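Side-chain contact in beta-agarase B (Zobellia galactanivorans, PDB 4ATF), which hydrolyses the beta-1,4-linkages of agarose in a random manner, with retention of anomeric configuration, as a family 16 glycoside hydrolase: residues V128-A133 with I139-A144. The protein carries 1 engineered substitution. Numbering follows the deposited sequence.
Sequences VWLLSA and IDILDA. Engineered in segment 139-144: Asp143 (natural residue Glu). With GAL (beta-D-galactopyranose), chain E; AAL (3,6-anhydro-alpha-L-galactopyranose), chain B.
Val128 and the pair Ile141 and Leu142 meet in a classic beta bulge, where one carbonyl serves two successive amides: Val128 O accepts hydrogen bonds from Ile141 N at 2.7 Å and Leu142 N at 2.9 Å, both in its carbonyl plane. Ile141 is the additional residue, and its CD1 lies 4.1 Å from Val128 CG1 and 4.0 Å from Leu130 CD2, crossing both side chains at a slant. Branched aliphatic residues suit this buried face; there Leu130 CD1 also rests against Ile139 CB at 4.1 Å, and Val128 CB meets Leu142 CB. On the other face Trp129 pairs with Asp140. With CG set between its backbone N and carbonyl carbon (chi1 53°), the indole rises from the sheet and offers one face to the galactose, whose C5 lies over the centre of the indole, 3.7 Å above its plane, a CH-pi type of stacking that suits a flat aromatic. Without the indole, as with an alanine here, the galactose would probably lose its stacking surface and be held less firmly on that side. Asp140 OD1 approaches the same sugar at C1, 3.8 Å away, close to Glu138, the probable nucleophile. The engineered Asp143, naturally Glu, occupies the probable proton-donor position; its OD2 is hydrogen-bonded to His165 ND1. Strands 125-132 and 137-145 form a hairpin in the jelly-roll of family 16, flanked by strands 255-262 and 164-172, while Trp205, Val203 and Phe201 of strand 199-207 pack against its aliphatic face.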
loop_
_atom_site.group_PDB
_atom_site.type_symbol
_atom_site.label_atom_id
_atom_site.label_comp_id
_atom_site.label_asym_id
_atom_site.label_seq_id
_atom_site.Cartn_x
_atom_site.Cartn_y
_atom_site.Cartn_z
ATOM N N VAL A 128 -0.545 1.602 -1.224
ATOM C CA VAL A 128 0.545 2.395 -0.674
ATOM C C VAL A 128 0.975 1.614 0.560
ATOM O O VAL A 128 0.169 1.391 1.482
ATOM C CB VAL A 128 0.052 3.806 -0.218
ATOM C CG1 VAL A 128 1.177 4.614 0.462
ATOM C CG2 VAL A 128 -0.515 4.592 -1.426
ATOM N N TRP A 129 2.249 1.223 0.623
ATOM C CA TRP A 129 2.702 0.322 1.687
ATOM C C TRP A 129 4.168 0.519 2.057
ATOM O O TRP A 129 4.910 1.261 1.321
ATOM C CB TRP A 129 2.343 -1.142 1.328
ATOM C CG TRP A 129 2.782 -1.669 0.007
ATOM C CD1 TRP A 129 2.488 -1.171 -1.260
ATOM C CD2 TRP A 129 3.594 -2.831 -0.193
ATOM N NE1 TRP A 129 3.065 -1.985 -2.218
ATOM C CE2 TRP A 129 3.737 -3.016 -1.589
ATOM C CE3 TRP A 129 4.180 -3.778 0.701
ATOM C CZ2 TRP A 129 4.480 -4.082 -2.135
ATOM C CZ3 TRP A 129 4.901 -4.867 0.157
ATOM C CH2 TRP A 129 5.049 -5.001 -1.267
ATOM N N LEU A 130 4.608 -0.100 3.174
ATOM C CA LEU A 130 6.001 0.012 3.677
ATOM C C LEU A 130 6.545 -1.401 3.748
ATOM O O LEU A 130 5.806 -2.332 4.190
ATOM C CB LEU A 130 6.048 0.586 5.112
ATOM C CG LEU A 130 5.299 1.929 5.244
ATOM C CD1 LEU A 130 5.371 2.352 6.749
ATOM C CD2 LEU A 130 5.878 3.028 4.309
ATOM N N LEU A 131 7.801 -1.610 3.353
ATOM C CA LEU A 131 8.340 -3.030 3.328
ATOM C C LEU A 131 9.809 -2.963 3.733
ATOM O O LEU A 131 10.553 -2.160 3.136
ATOM C CB LEU A 131 8.223 -3.634 1.910
ATOM C CG LEU A 131 8.738 -5.056 1.722
ATOM C CD1 LEU A 131 7.834 -5.963 2.569
ATOM C CD2 LEU A 131 8.643 -5.444 0.217
ATOM N N SER A 132 10.250 -3.758 4.735
ATOM C CA SER A 132 11.663 -3.759 5.097
ATOM C C SER A 132 12.556 -4.284 3.942
ATOM O O SER A 132 12.085 -5.023 3.072
ATOM C CB SER A 132 11.893 -4.598 6.402
ATOM O OG SER A 132 11.574 -5.986 6.136
ATOM N N ALA A 133 13.849 -3.908 3.976
ATOM C CA ALA A 133 14.769 -4.278 2.910
ATOM C C ALA A 133 14.826 -5.831 2.724
ATOM O O ALA A 133 14.979 -6.354 1.579
ATOM C CB ALA A 133 16.193 -3.663 3.209
ATOM N N ILE A 139 3.907 -2.921 6.348
ATOM C CA ILE A 139 2.783 -2.171 6.922
ATOM C C ILE A 139 1.986 -1.625 5.739
ATOM O O ILE A 139 2.577 -0.955 4.863
ATOM C CB ILE A 139 3.245 -0.986 7.822
ATOM C CG1 ILE A 139 3.968 -1.514 9.083
ATOM C CG2 ILE A 139 1.958 -0.109 8.222
ATOM C CD1 ILE A 139 4.900 -0.443 9.758
ATOM N N ASP A 140 0.696 -1.981 5.631
ATOM C CA ASP A 140 -0.162 -1.363 4.598
ATOM C C ASP A 140 -0.617 0.044 4.962
ATOM O O ASP A 140 -0.920 0.305 6.127
ATOM C CB ASP A 140 -1.464 -2.086 4.503
ATOM C CG ASP A 140 -1.334 -3.482 4.097
ATOM O OD1 ASP A 140 -0.299 -3.955 3.563
ATOM O OD2 ASP A 140 -2.362 -4.118 4.404
ATOM N N ILE A 141 -0.631 1.001 4.069
ATOM C CA ILE A 141 -1.257 2.260 4.460
ATOM C C ILE A 141 -2.608 2.294 3.710
ATOM O O ILE A 141 -3.720 2.575 4.289
ATOM C CB ILE A 141 -0.324 3.447 4.142
ATOM C CG1 ILE A 141 0.953 3.341 5.004
ATOM C CG2 ILE A 141 -1.036 4.828 4.352
ATOM C CD1 ILE A 141 2.096 4.199 4.461
ATOM N N LEU A 142 -2.553 1.878 2.451
ATOM C CA LEU A 142 -3.802 1.795 1.637
ATOM C C LEU A 142 -3.716 0.447 0.877
ATOM O O LEU A 142 -2.686 0.150 0.234
ATOM C CB LEU A 142 -3.858 2.903 0.584
ATOM C CG LEU A 142 -4.982 2.845 -0.495
ATOM C CD1 LEU A 142 -6.395 2.822 0.126
ATOM C CD2 LEU A 142 -4.843 4.092 -1.503
ATOM N N ASP A 143 -4.764 -0.349 0.919
ATOM C CA ASP A 143 -4.794 -1.565 0.105
ATOM C C ASP A 143 -6.285 -1.752 -0.204
ATOM O O ASP A 143 -7.109 -2.069 0.698
ATOM C CB ASP A 143 -4.176 -2.777 0.867
ATOM C CG ASP A 143 -4.478 -4.155 0.162
ATOM O OD1 ASP A 143 -4.473 -4.333 -1.056
ATOM O OD2 ASP A 143 -4.681 -5.134 0.852
ATOM N N ALA A 144 -6.681 -1.439 -1.437
ATOM C CA ALA A 144 -8.135 -1.387 -1.776
ATOM C C ALA A 144 -8.376 -1.859 -3.183
ATOM O O ALA A 144 -7.558 -1.584 -4.067
ATOM C CB ALA A 144 -8.692 0.118 -1.607
HETATM C C1 GAL E . 0.351 -6.785 1.133
HETATM C C2 GAL E . 1.136 -8.006 0.673
HETATM C C3 GAL E . 2.348 -7.733 -0.222
HETATM C C4 GAL E . 1.828 -6.900 -1.410
HETATM C C5 GAL E . 1.031 -5.677 -0.868
HETATM C C6 GAL E . 0.559 -4.709 -1.968
HETATM O O2 GAL E . 1.621 -8.565 1.859
HETATM O O3 GAL E . 2.800 -9.038 -0.625
HETATM O O4 GAL E . 0.960 -7.718 -2.149
HETATM O O5 GAL E . -0.045 -5.997 0.024
HETATM O O6 GAL E . -0.066 -3.637 -1.257
HETATM C C1 AAL B . 4.130 -9.383 -0.180
HETATM C C2 AAL B . 4.365 -10.884 -0.519
HETATM C C3 AAL B . 5.907 -11.146 -0.510
HETATM C C4 AAL B . 6.730 -10.258 -1.369
HETATM C C5 AAL B . 6.467 -8.907 -0.745
HETATM C C6 AAL B . 6.811 -9.267 0.728
HETATM O O2 AAL B . 3.828 -11.166 -1.810
HETATM O O3 AAL B . 6.457 -10.688 0.782
HETATM O O4 AAL B . 8.103 -10.491 -1.505
HETATM O O5 AAL B . 5.088 -8.460 -0.854
#